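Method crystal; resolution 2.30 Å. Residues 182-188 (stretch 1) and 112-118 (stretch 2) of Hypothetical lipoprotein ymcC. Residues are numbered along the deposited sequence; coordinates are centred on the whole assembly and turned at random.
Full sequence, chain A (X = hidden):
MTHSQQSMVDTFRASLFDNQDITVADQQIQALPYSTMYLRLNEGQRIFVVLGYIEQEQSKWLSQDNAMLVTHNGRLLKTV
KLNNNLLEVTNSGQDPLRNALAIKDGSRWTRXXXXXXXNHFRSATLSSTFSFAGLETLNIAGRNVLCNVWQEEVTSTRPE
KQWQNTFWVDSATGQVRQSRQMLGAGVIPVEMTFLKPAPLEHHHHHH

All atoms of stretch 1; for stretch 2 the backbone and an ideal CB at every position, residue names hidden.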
# COMPACT_ATOMS: atom_id res chain seq x y z
N MSE A 182 19.69 -10.42 8.32
CA MSE A 182 20.50 -9.36 7.74
C MSE A 182 19.68 -8.61 6.71
O MSE A 182 18.76 -9.16 6.12
CB MSE A 182 21.74 -9.94 7.05
CG MSE A 182 22.69 -10.62 8.00
SE MSE A 182 23.48 -9.38 9.24
CE MSE A 182 25.07 -10.37 9.70
N LEU A 183 20.01 -7.34 6.49
CA LEU A 183 19.28 -6.56 5.51
C LEU A 183 19.90 -6.78 4.13
O LEU A 183 19.24 -6.70 3.11
CB LEU A 183 19.29 -5.09 5.91
CG LEU A 183 18.60 -4.08 5.00
CD1 LEU A 183 18.18 -2.87 5.81
CD2 LEU A 183 19.56 -3.69 3.87
N GLY A 184 21.20 -7.08 4.13
CA GLY A 184 21.89 -7.33 2.88
C GLY A 184 22.58 -8.67 3.04
O GLY A 184 22.21 -9.45 3.91
N ALA A 185 23.58 -8.93 2.21
CA ALA A 185 24.31 -10.18 2.29
C ALA A 185 25.23 -10.16 3.51
O ALA A 185 26.31 -9.57 3.49
CB ALA A 185 25.12 -10.40 1.03
N GLY A 186 24.79 -10.80 4.59
CA GLY A 186 25.58 -10.86 5.81
C GLY A 186 25.94 -9.50 6.40
O GLY A 186 26.92 -9.39 7.14
N VAL A 187 25.14 -8.48 6.08
CA VAL A 187 25.38 -7.13 6.57
C VAL A 187 24.08 -6.44 7.01
O VAL A 187 23.00 -6.77 6.50
CB VAL A 187 26.04 -6.24 5.46
CG1 VAL A 187 27.34 -6.89 4.98
CG2 VAL A 187 25.08 -6.06 4.30
N ILE A 188 24.20 -5.50 7.94
CA ILE A 188 23.07 -4.73 8.47
C ILE A 188 22.01 -5.57 9.18
O ILE A 188 20.90 -5.76 8.67
CB ILE A 188 22.40 -3.89 7.38
CG1 ILE A 188 23.44 -3.00 6.70
CG2 ILE A 188 21.32 -3.01 8.00
CD1 ILE A 188 22.89 -2.19 5.54
N UNK A 112 17.97 -14.14 -4.92
CA UNK A 112 18.95 -13.08 -5.05
C UNK A 112 18.37 -11.86 -4.33
O UNK A 112 17.16 -11.72 -4.22
CB UNK A 112 19.27 -12.78 -6.52
N UNK A 113 19.23 -11.00 -3.81
CA UNK A 113 18.76 -9.79 -3.14
C UNK A 113 19.48 -8.60 -3.75
O UNK A 113 20.59 -8.73 -4.29
CB UNK A 113 18.99 -9.86 -1.63
N UNK A 114 18.84 -7.44 -3.66
CA UNK A 114 19.40 -6.19 -4.18
C UNK A 114 19.24 -5.16 -3.09
O UNK A 114 18.12 -4.88 -2.67
CB UNK A 114 18.72 -5.74 -5.48
N UNK A 115 20.33 -4.58 -2.62
CA UNK A 115 20.21 -3.57 -1.57
C UNK A 115 21.19 -2.41 -1.79
O UNK A 115 22.21 -2.56 -2.45
CB UNK A 115 20.45 -4.21 -0.20
N UNK A 116 20.87 -1.24 -1.25
CA UNK A 116 21.76 -0.10 -1.40
C UNK A 116 22.61 0.07 -0.15
O UNK A 116 22.15 -0.13 0.97
CB UNK A 116 20.96 1.17 -1.68
N UNK A 117 23.87 0.44 -0.35
CA UNK A 117 24.80 0.64 0.75
C UNK A 117 25.61 1.91 0.45
O UNK A 117 26.48 1.91 -0.43
CB UNK A 117 25.71 -0.58 0.94
N UNK A 118 25.31 2.98 1.17
CA UNK A 118 25.96 4.28 0.97
C UNK A 118 25.61 4.77 -0.43
O UNK A 118 26.46 5.27 -1.16
CB UNK A 118 27.48 4.19 1.16

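Most of stretch 2 is an extended strand, packed against a loop of stretch 1 in which Gly184 N donates to Val187 O (3.0 Å) and Leu183 N to Ile188 O (2.8 Å). In the strand, CA-to-CB points toward stretch 1 at 113, 115 and 117 and away at 114 and 116, which sorts these positions before any side chain is known.

Position 112 has extended angles (-116/152) and nothing of stretch 1 within 5.5 Å of its ideal CB, so polar or apolar residues would fit. The deposited residue is Asp112, whose OD1 is hydrogen-bonded elsewhere in the structure.

At position 113 the ideal CB again finds no atom of stretch 1 within 5.5 Å. A side chain must extend to make contact, and what it would meet is the backbone of Gly184 and the methyl of Ala185, so a longer apolar chain such as Ile, Leu or Met suits it best. Ile113 is found, with chi1 p and chi2 t. Its CD1 lies 3.6 Å from Gly184 C and 3.6 Å from Ala185 N, and 4.4 Å from Ala185 CB.

At position 114 any strand-compatible residue, polar or apolar, would suit; Leu114 is found, its side chain 8.6 Å or more from stretch 1.

Position 115 is the informative one. Its ideal CB is 4.2 Å from Leu183 CD2 and 4.6 Å from Gly184 CA. Gly184 has no side chain, so its backbone offers a flat surface, flanked by Leu183, Ala185 and Val187. A broad apolar or aromatic group suits this site: Phe, Tyr, Trp, perhaps Leu or Met. The residue is Trp115 (chi1 80°, chi2 99°), which has 83 Å² covered by stretch 1. Gly184 CA sits 3.8 Å from the centroid of the five-membered ring of Trp115, only 12° off the normal, a CH-pi contact over the face. An ideal CB on Gly184 would lie 2.6 Å from Trp115 CE2, a clash, so this close CH-pi approach depends on the absence of a side chain at Gly184. Ala185 CB reaches Trp115 CH2 at 3.5 Å, while Val187 CG2 approaches Trp115 CZ2 obliquely at 4.2 Å.

At position 116 small or polar residues are as plausible as larger ones. Ser116 OG is hydrogen-bonded elsewhere in the structure.

At position 117 the ideal CB has no neighbour in stretch 1 within 5.5 Å; a long side chain, polar or apolar, could reach Val187. Glu117 is extended (chi1 and chi2 both t). Its OE2 accepts a hydrogen bond from Trp115 NE1 (3.0 Å, 147°), satisfying the indole nitrogen, and passes 4.3 Å from Val187 CG2.

Position 118 has positive phi (64/43), which favours Gly, Asn or Asp, and is out of reach. It is Asp118.

Stretch 2 (112-118) DILWSED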
# COMPACT_ATOMS: atom_id res chain seq x y z
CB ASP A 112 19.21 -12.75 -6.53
CG ASP A 112 19.80 -13.92 -7.32
OD1 ASP A 112 20.85 -14.46 -6.92
OD2 ASP A 112 19.19 -14.29 -8.35
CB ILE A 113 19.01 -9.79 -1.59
CG1 ILE A 113 20.49 -9.97 -1.28
CG2 ILE A 113 18.23 -10.93 -0.92
CD1 ILE A 113 20.80 -9.85 0.18
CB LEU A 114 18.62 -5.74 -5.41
CG LEU A 114 19.04 -4.42 -6.07
CD1 LEU A 114 20.48 -4.48 -6.54
CD2 LEU A 114 18.10 -4.13 -7.21
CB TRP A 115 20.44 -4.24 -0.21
CG TRP A 115 21.86 -4.48 0.16
CD1 TRP A 115 22.63 -3.71 0.98
CD2 TRP A 115 22.70 -5.56 -0.28
NE1 TRP A 115 23.89 -4.24 1.09
CE2 TRP A 115 23.97 -5.38 0.33
CE3 TRP A 115 22.51 -6.67 -1.12
CZ2 TRP A 115 25.03 -6.25 0.13
CZ3 TRP A 115 23.57 -7.54 -1.32
CH2 TRP A 115 24.82 -7.33 -0.70
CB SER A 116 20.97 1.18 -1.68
OG SER A 116 20.18 1.57 -0.58
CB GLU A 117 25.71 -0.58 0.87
CG GLU A 117 26.49 -0.69 2.16
CD GLU A 117 26.92 -2.12 2.45
OE1 GLU A 117 27.63 -2.35 3.46
OE2 GLU A 117 26.54 -3.02 1.67
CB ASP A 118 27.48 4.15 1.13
CG ASP A 118 27.90 3.82 2.55
OD1 ASP A 118 29.09 3.50 2.77
OD2 ASP A 118 27.05 3.88 3.46
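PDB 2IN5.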